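Local coordinates for protein ZmpA Glycopeptidase (Clostridium perfringens, PDB 6XSX) that probably cleaves glycosylated protein substrates as a metalloprotease, this chain being the catalytic M60 peptidase module of a much longer multidomain protein, at residues 227-230 / 231-235; 34-37 / 38-42; 515-518 / 519-523. All blocks are in the same frame, centred on the assembly; numbering follows the deposited sequence.

Contact 1: residues 227-230 / 231-235; sequences DESS and EVNSD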
loop_
_atom_site.group_PDB
_atom_site.type_symbol
_atom_site.label_atom_id
_atom_site.label_comp_id
_atom_site.label_asym_id
_atom_site.label_seq_id
_atom_site.Cartn_x
_atom_site.Cartn_y
_atom_site.Cartn_z
ATOM N N ASP A 227 -1.884 8.760 13.936
ATOM C CA ASP A 227 -0.860 9.107 14.909
ATOM C C ASP A 227 -1.465 9.204 16.311
ATOM O O ASP A 227 -0.792 9.627 17.246
ATOM C CB ASP A 227 -0.126 10.383 14.482
ATOM C CG ASP A 227 -1.054 11.579 14.362
ATOM O OD1 ASP A 227 -2.279 11.395 14.476
ATOM O OD2 ASP A 227 -0.545 12.687 14.159
ATOM N N GLU A 228 -2.737 8.803 16.447
ATOM C CA GLU A 228 -3.422 8.760 17.733
ATOM C C GLU A 228 -3.835 10.172 18.154
ATOM O O GLU A 228 -4.153 10.400 19.317
ATOM C CB GLU A 228 -2.576 8.052 18.809
ATOM C CG GLU A 228 -2.148 6.630 18.460
ATOM C CD GLU A 228 -3.288 5.655 18.188
ATOM O OE1 GLU A 228 -4.308 5.725 18.910
ATOM O OE2 GLU A 228 -3.169 4.835 17.241
ATOM N N SER A 229 -3.873 11.106 17.194
ATOM C CA SER A 229 -4.165 12.501 17.478
ATOM C C SER A 229 -5.668 12.738 17.637
ATOM O O SER A 229 -6.078 13.780 18.142
ATOM C CB SER A 229 -3.562 13.416 16.422
ATOM O OG SER A 229 -4.149 13.193 15.145
ATOM N N SER A 230 -6.486 11.773 17.194
ATOM C CA SER A 230 -7.937 11.840 17.291
ATOM C C SER A 230 -8.503 10.467 16.943
ATOM O O SER A 230 -7.748 9.579 16.553
ATOM C CB SER A 230 -8.491 12.874 16.353
ATOM O OG SER A 230 -8.264 12.478 15.001
ATOM N N GLU A 231 -9.831 10.317 17.031
ATOM C CA GLU A 231 -10.439 9.018 16.797
ATOM C C GLU A 231 -10.175 8.562 15.360
ATOM O O GLU A 231 -9.782 7.414 15.143
ATOM C CB GLU A 231 -11.935 9.009 17.117
ATOM C CG GLU A 231 -12.489 7.592 17.207
ATOM C CD GLU A 231 -13.995 7.454 17.356
ATOM O OE1 GLU A 231 -14.691 8.468 17.297
ATOM O OE2 GLU A 231 -14.465 6.321 17.526
ATOM N N VAL A 232 -10.370 9.475 14.395
ATOM C CA VAL A 232 -10.227 9.161 12.980
ATOM C C VAL A 232 -8.752 8.967 12.632
ATOM O O VAL A 232 -8.429 8.602 11.507
ATOM C CB VAL A 232 -10.912 10.193 12.056
ATOM C CG1 VAL A 232 -12.399 10.346 12.370
ATOM C CG2 VAL A 232 -10.208 11.549 12.055
ATOM N N ASN A 233 -7.863 9.205 13.601
ATOM C CA ASN A 233 -6.433 9.054 13.384
ATOM C C ASN A 233 -5.855 8.015 14.342
ATOM O O ASN A 233 -4.647 7.995 14.568
ATOM C CB ASN A 233 -5.686 10.383 13.550
ATOM C CG ASN A 233 -5.945 11.386 12.446
ATOM O OD1 ASN A 233 -6.348 11.026 11.343
ATOM N ND2 ASN A 233 -5.695 12.654 12.732
ATOM N N SER A 234 -6.714 7.148 14.899
ATOM C CA SER A 234 -6.247 6.142 15.844
ATOM C C SER A 234 -6.322 4.746 15.237
ATOM O O SER A 234 -7.121 4.485 14.343
ATOM C CB SER A 234 -6.997 6.200 17.148
ATOM O OG SER A 234 -8.393 6.042 16.930
ATOM N N ASP A 235 -5.467 3.866 15.761
ATOM C CA ASP A 235 -5.499 2.437 15.515
ATOM C C ASP A 235 -6.819 1.883 16.050
ATOM O O ASP A 235 -7.508 2.554 16.810
ATOM C CB ASP A 235 -4.301 1.774 16.199
ATOM C CG ASP A 235 -3.899 0.436 15.596
ATOM O OD1 ASP A 235 -4.548 -0.025 14.637
ATOM O OD2 ASP A 235 -2.939 -0.129 16.088
HETATM O O HOH W 1 -5.865 3.427 19.162
#

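Contact 2: residues 34-37 / 38-42; sequences IKES and QKRKV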
loop_
_atom_site.group_PDB
_atom_site.type_symbol
_atom_site.label_atom_id
_atom_site.label_comp_id
_atom_site.label_asym_id
_atom_site.label_seq_id
_atom_site.Cartn_x
_atom_site.Cartn_y
_atom_site.Cartn_z
ATOM N N ILE A 34 -15.780 -3.401 10.958
ATOM C CA ILE A 34 -16.312 -2.813 9.735
ATOM C C ILE A 34 -16.710 -1.364 10.019
ATOM O O ILE A 34 -16.403 -0.472 9.231
ATOM C CB ILE A 34 -17.507 -3.615 9.168
ATOM C CG1 ILE A 34 -17.167 -5.081 8.886
ATOM C CG2 ILE A 34 -18.107 -2.926 7.943
ATOM C CD1 ILE A 34 -15.930 -5.273 8.059
ATOM N N LYS A 35 -17.404 -1.150 11.147
ATOM C CA LYS A 35 -17.866 0.178 11.526
ATOM C C LYS A 35 -16.674 1.071 11.856
ATOM O O LYS A 35 -16.622 2.212 11.405
ATOM C CB LYS A 35 -18.861 0.131 12.691
ATOM C CG LYS A 35 -20.262 -0.363 12.342
ATOM C CD LYS A 35 -21.061 0.618 11.502
ATOM C CE LYS A 35 -22.465 0.140 11.193
ATOM N NZ LYS A 35 -23.191 -0.249 12.425
ATOM N N GLU A 36 -15.722 0.535 12.634
ATOM C CA GLU A 36 -14.512 1.265 12.983
ATOM C C GLU A 36 -13.767 1.678 11.716
ATOM O O GLU A 36 -13.217 2.777 11.653
ATOM C CB GLU A 36 -13.622 0.443 13.919
ATOM C CG GLU A 36 -14.236 0.238 15.294
ATOM C CD GLU A 36 -14.516 1.495 16.099
ATOM O OE1 GLU A 36 -14.119 2.590 15.669
ATOM O OE2 GLU A 36 -15.135 1.370 17.161
ATOM N N SER A 37 -13.756 0.778 10.720
ATOM C CA SER A 37 -13.126 1.037 9.434
ATOM C C SER A 37 -13.725 2.293 8.807
ATOM O O SER A 37 -13.001 3.190 8.379
ATOM C CB SER A 37 -13.278 -0.139 8.496
ATOM O OG SER A 37 -12.369 -1.180 8.820
ATOM N N GLN A 38 -15.059 2.345 8.778
ATOM C CA GLN A 38 -15.773 3.381 8.049
ATOM C C GLN A 38 -15.520 4.747 8.683
ATOM O O GLN A 38 -15.465 5.750 7.974
ATOM C CB GLN A 38 -17.244 2.998 7.887
ATOM C CG GLN A 38 -17.435 1.889 6.861
ATOM C CD GLN A 38 -18.739 1.142 6.983
ATOM O OE1 GLN A 38 -19.641 1.525 7.731
ATOM N NE2 GLN A 38 -18.851 0.056 6.236
ATOM N N LYS A 39 -15.320 4.768 10.007
ATOM C CA LYS A 39 -14.960 5.998 10.695
ATOM C C LYS A 39 -13.672 6.569 10.099
ATOM O O LYS A 39 -13.517 7.783 10.018
ATOM C CB LYS A 39 -14.710 5.746 12.182
ATOM C CG LYS A 39 -15.935 5.389 13.009
ATOM C CD LYS A 39 -15.588 5.281 14.474
ATOM C CE LYS A 39 -16.753 4.878 15.349
ATOM N NZ LYS A 39 -16.266 4.499 16.696
ATOM N N ARG A 40 -12.766 5.683 9.662
ATOM C CA ARG A 40 -11.402 6.069 9.343
ATOM C C ARG A 40 -11.159 6.027 7.839
ATOM O O ARG A 40 -10.021 6.176 7.402
ATOM C CB ARG A 40 -10.431 5.142 10.082
ATOM C CG ARG A 40 -10.539 5.268 11.594
ATOM C CD ARG A 40 -9.910 4.083 12.285
ATOM N NE ARG A 40 -9.852 4.220 13.738
ATOM C CZ ARG A 40 -10.867 3.998 14.568
ATOM N NH1 ARG A 40 -12.044 3.619 14.092
ATOM N NH2 ARG A 40 -10.684 4.129 15.873
ATOM N N LYS A 41 -12.234 5.809 7.068
ATOM C CA LYS A 41 -12.235 5.779 5.612
ATOM C C LYS A 41 -11.343 4.667 5.063
ATOM O O LYS A 41 -10.852 4.776 3.942
ATOM C CB LYS A 41 -11.815 7.121 4.995
ATOM C CG LYS A 41 -12.450 8.375 5.579
ATOM C CD LYS A 41 -13.943 8.473 5.399
ATOM C CE LYS A 41 -14.457 9.863 5.714
ATOM N NZ LYS A 41 -15.894 9.976 5.385
ATOM N N VAL A 42 -11.151 3.579 5.817
ATOM C CA VAL A 42 -10.514 2.410 5.218
ATOM C C VAL A 42 -11.586 1.384 4.848
ATOM O O VAL A 42 -12.741 1.516 5.245
ATOM C CB VAL A 42 -9.373 1.822 6.076
ATOM C CG1 VAL A 42 -8.333 2.882 6.414
ATOM C CG2 VAL A 42 -9.897 1.158 7.343
#

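Contact 3: residues 515-518 / 519-523; sequences AYDN and EINPS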
loop_
_atom_site.group_PDB
_atom_site.type_symbol
_atom_site.label_atom_id
_atom_site.label_comp_id
_atom_site.label_asym_id
_atom_site.label_seq_id
_atom_site.Cartn_x
_atom_site.Cartn_y
_atom_site.Cartn_z
ATOM N N ALA A 515 21.156 24.233 -13.156
ATOM C CA ALA A 515 21.171 22.923 -12.523
ATOM C C ALA A 515 20.390 22.992 -11.212
ATOM O O ALA A 515 20.323 24.045 -10.593
ATOM C CB ALA A 515 22.599 22.468 -12.295
ATOM N N TYR A 516 19.780 21.864 -10.817
ATOM C CA TYR A 516 18.952 21.826 -9.617
ATOM C C TYR A 516 19.436 20.713 -8.702
ATOM O O TYR A 516 19.783 19.640 -9.187
ATOM C CB TYR A 516 17.471 21.641 -9.950
ATOM C CG TYR A 516 16.767 22.933 -10.255
ATOM C CD1 TYR A 516 16.898 23.537 -11.498
ATOM C CD2 TYR A 516 15.992 23.565 -9.293
ATOM C CE1 TYR A 516 16.260 24.738 -11.778
ATOM C CE2 TYR A 516 15.341 24.758 -9.560
ATOM C CZ TYR A 516 15.481 25.346 -10.807
ATOM O OH TYR A 516 14.851 26.524 -11.082
ATOM N N ASP A 517 19.446 20.991 -7.389
ATOM C CA ASP A 517 19.981 20.046 -6.421
ATOM C C ASP A 517 18.861 19.295 -5.696
ATOM O O ASP A 517 17.675 19.506 -5.958
ATOM C CB ASP A 517 20.981 20.710 -5.473
ATOM C CG ASP A 517 20.360 21.559 -4.377
ATOM O OD1 ASP A 517 19.104 21.520 -4.209
ATOM O OD2 ASP A 517 21.140 22.279 -3.707
ATOM N N ASN A 518 19.270 18.445 -4.751
ATOM C CA ASN A 518 18.413 17.453 -4.125
ATOM C C ASN A 518 17.307 18.113 -3.301
ATOM O O ASN A 518 16.339 17.446 -2.949
ATOM C CB ASN A 518 19.223 16.470 -3.271
ATOM C CG ASN A 518 19.968 15.438 -4.090
ATOM O OD1 ASN A 518 19.375 14.800 -4.962
ATOM N ND2 ASN A 518 21.252 15.242 -3.795
ATOM N N GLU A 519 17.475 19.397 -2.968
ATOM C CA GLU A 519 16.441 20.153 -2.277
ATOM C C GLU A 519 15.796 21.169 -3.226
ATOM O O GLU A 519 15.189 22.141 -2.778
ATOM C CB GLU A 519 17.010 20.774 -1.000
ATOM C CG GLU A 519 17.279 19.735 0.075
ATOM C CD GLU A 519 17.902 20.218 1.373
ATOM O OE1 GLU A 519 17.844 21.442 1.653
ATOM O OE2 GLU A 519 18.487 19.367 2.081
ATOM N N ILE A 520 15.931 20.933 -4.541
ATOM C CA ILE A 520 15.308 21.752 -5.573
ATOM C C ILE A 520 15.781 23.209 -5.471
ATOM O O ILE A 520 15.003 24.149 -5.657
ATOM C CB ILE A 520 13.768 21.634 -5.542
ATOM C CG1 ILE A 520 13.313 20.242 -5.076
ATOM C CG2 ILE A 520 13.201 22.001 -6.911
ATOM C CD1 ILE A 520 11.796 20.035 -5.018
ATOM N N ASN A 521 17.072 23.401 -5.186
ATOM C CA ASN A 521 17.636 24.735 -5.288
ATOM C C ASN A 521 18.302 24.891 -6.649
ATOM O O ASN A 521 19.042 24.006 -7.081
ATOM C CB ASN A 521 18.656 25.019 -4.187
ATOM C CG ASN A 521 18.039 24.965 -2.812
ATOM O OD1 ASN A 521 18.136 23.951 -2.126
ATOM N ND2 ASN A 521 17.399 26.043 -2.404
ATOM N N PRO A 522 18.093 26.040 -7.336
ATOM C CA PRO A 522 18.771 26.312 -8.607
ATOM C C PRO A 522 20.229 26.720 -8.380
ATOM O O PRO A 522 20.552 27.294 -7.343
ATOM C CB PRO A 522 17.936 27.472 -9.176
ATOM C CG PRO A 522 17.432 28.219 -7.942
ATOM C CD PRO A 522 17.188 27.128 -6.919
ATOM N N SER A 523 21.105 26.389 -9.340
ATOM C CA SER A 523 22.447 26.955 -9.425
ATOM C C SER A 523 22.393 28.349 -10.043
ATOM O O SER A 523 21.331 28.796 -10.473
ATOM C CB SER A 523 23.317 26.085 -10.284
ATOM O OG SER A 523 22.873 26.143 -11.635
#

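Contact 1: residues 227-230 / 231-235
E228 has its CG anti to the carbonyl carbon (chi1 -57°) and a second bend at chi2, and the two together fold its carboxylate back across the turn to the backbone of S234 and D235. E228 OE2 accepts from D235 N at 2.9 Å on the syn side of the carboxylate, and the N-H...O angle of 169° makes this a nearly straight bond. The other oxygen, E228 OE1, accepts from a water at 2.8 Å, and the same water donates to D235 O at 3.0 Å, so the carboxylate grips both polar backbone atoms of D235, one directly and one through solvent. Deeper in the turn, buried N233 hands its amide N-H to S229: N233 ND2 donates to S229 OG at 2.9 Å, close to the amide plane. S229 OG in turn donates to D227 OD1 at 2.7 Å, on the syn side, while S229 N meets the same oxygen from above the carboxylate plane, which defines an Asx turn. The main chain closes the loop: E228 N donates to N233 O at 2.8 Å and N233 N to S230 O. The turn lies between helix 206-224 and strand 240-244, with the D227 and N233 side chains against helix 365-375, whose R374 NH1 binds N233 OD1. With one donor and one acceptor, the S229 hydroxyl has its rotation set by the N233-S229-D227 relay. E228 OE2 and D235 OD2, 5.1 Å apart, may repel mildly, an effect that the salt bridge from K185 to D235 OD1 could ease.

Contact 2: residues 34-37 / 38-42
Helix 33-39 ends in a Schellman motif, with V42 N donating to S37 O at 3.2 Å, a weak bond from K41 N to Q38 O, and K41 at positive phi (62°) as the C-prime residue. R40 N is an additional donor to S37 O at 2.8 Å, on the face of the carbonyl plane opposite to V42 N. Before that end the regular i to i+4 ladder is intact, Q38 N donating to I34 O and K39 N to K35 O. Among the side chains, E36 is the hub. A bend at chi2 (-61°) lays its carboxylate alongside the helix in the direction taken by K39 and R40, both running beside it and pointing the same way. E36 OE1 takes two cationic donors: R40 NH1 at 2.8 Å on the anti side and K39 NZ at 3.1 Å on the syn side, while OE2 has a weak, longer bond to the same NZ. The carboxylate and guanidinium planes stand 67° apart, yet OE1 still lies near the guanidinium plane, at its edge. R40 NH1 also donates to E36 O at 2.8 Å, so one nitrogen bridges the side chain and the backbone of the same glutamate, which fixes the arginine head against the last turn. Elsewhere, the extended Q38 brings NE2 to within 3.5 Å of I34 CG2, its polar partner being N44 OD1. F236 covers E36, S37 and R40 from the loop before strand 240-244. From the loop between helix 206-224 and that strand, E231 salt-bridges K39 NZ and S234 O accepts from R40 NE; S37 OG bonds to S33 O and F45 N, and K41 pairs through its backbone with T289, just beyond helix 277-286.

Contact 3: residues 515-518 / 519-523
The Y516 ring lies face-on to P522 and edge-on to the backbone of I520. P522 CB sits 4.0 Å from the Y516 ring centroid and 28° off the normal, a CH-pi contact, while P522 CA stands over the middle of the same face; in the ring plane, I520 O approaches the edge near CD2. I520 CG2 adds an apolar contact at 4.0 Å to Y516 CD2. Y516 and P522 form a non-hydrogen-bonded antiparallel pair, a position where a proline without N-H costs no bond between these two segments. Next to them S523 N donates to A515 O at 2.8 Å, and A515 N donates to S523 OG at 3.0 Å, so a hydroxyl takes the place that a backbone carbonyl would fill in a regular ladder. D517 is turned into the hairpin bend: with CG between its backbone N and carbonyl carbon (chi1 77°), OD1 lies between E519 N and N521 N. Each donor is 2.9 Å from D517 OD1, and they come from opposite faces of the carboxylate plane; the bond from E519 N makes an Asx turn. I520 N to D517 O at 2.7 Å closes the type I turn. The G1 beta bulge that follows has I520 at positive phi (59°) and the bond from D517 N to N521 O at 3.1 Å. One aspartate thus satisfies two amides of the bend, and its OD2 accepts from F446 N; this direct hydrogen bonding probably favours the charged form of D517 and ties the hairpin end to the neighbouring loop.

How the contacts relate
Along the chain the order is contact 2, contact 1, contact 3. Contacts 1 and 2 have centres 12 Å apart and touch: almost two hundred residues separate them in sequence, yet the end of helix 33-39 docks on the loop between helix 206-224 and strand 240-244 through polar links, with V232 packing against the K39 backbone. A helix near the start of the chain is thereby joined to a loop far along it. Contact 3 is remote, its centre 37 Å from contact 1 and 42 Å from contact 2, with nearest atoms about 24 and 29 Å away. It lies at the bend that follows strand 511-517 on the way to its antiparallel neighbour 526-528 in the C-terminal four-stranded sheet, and shares no atom contact with the other two.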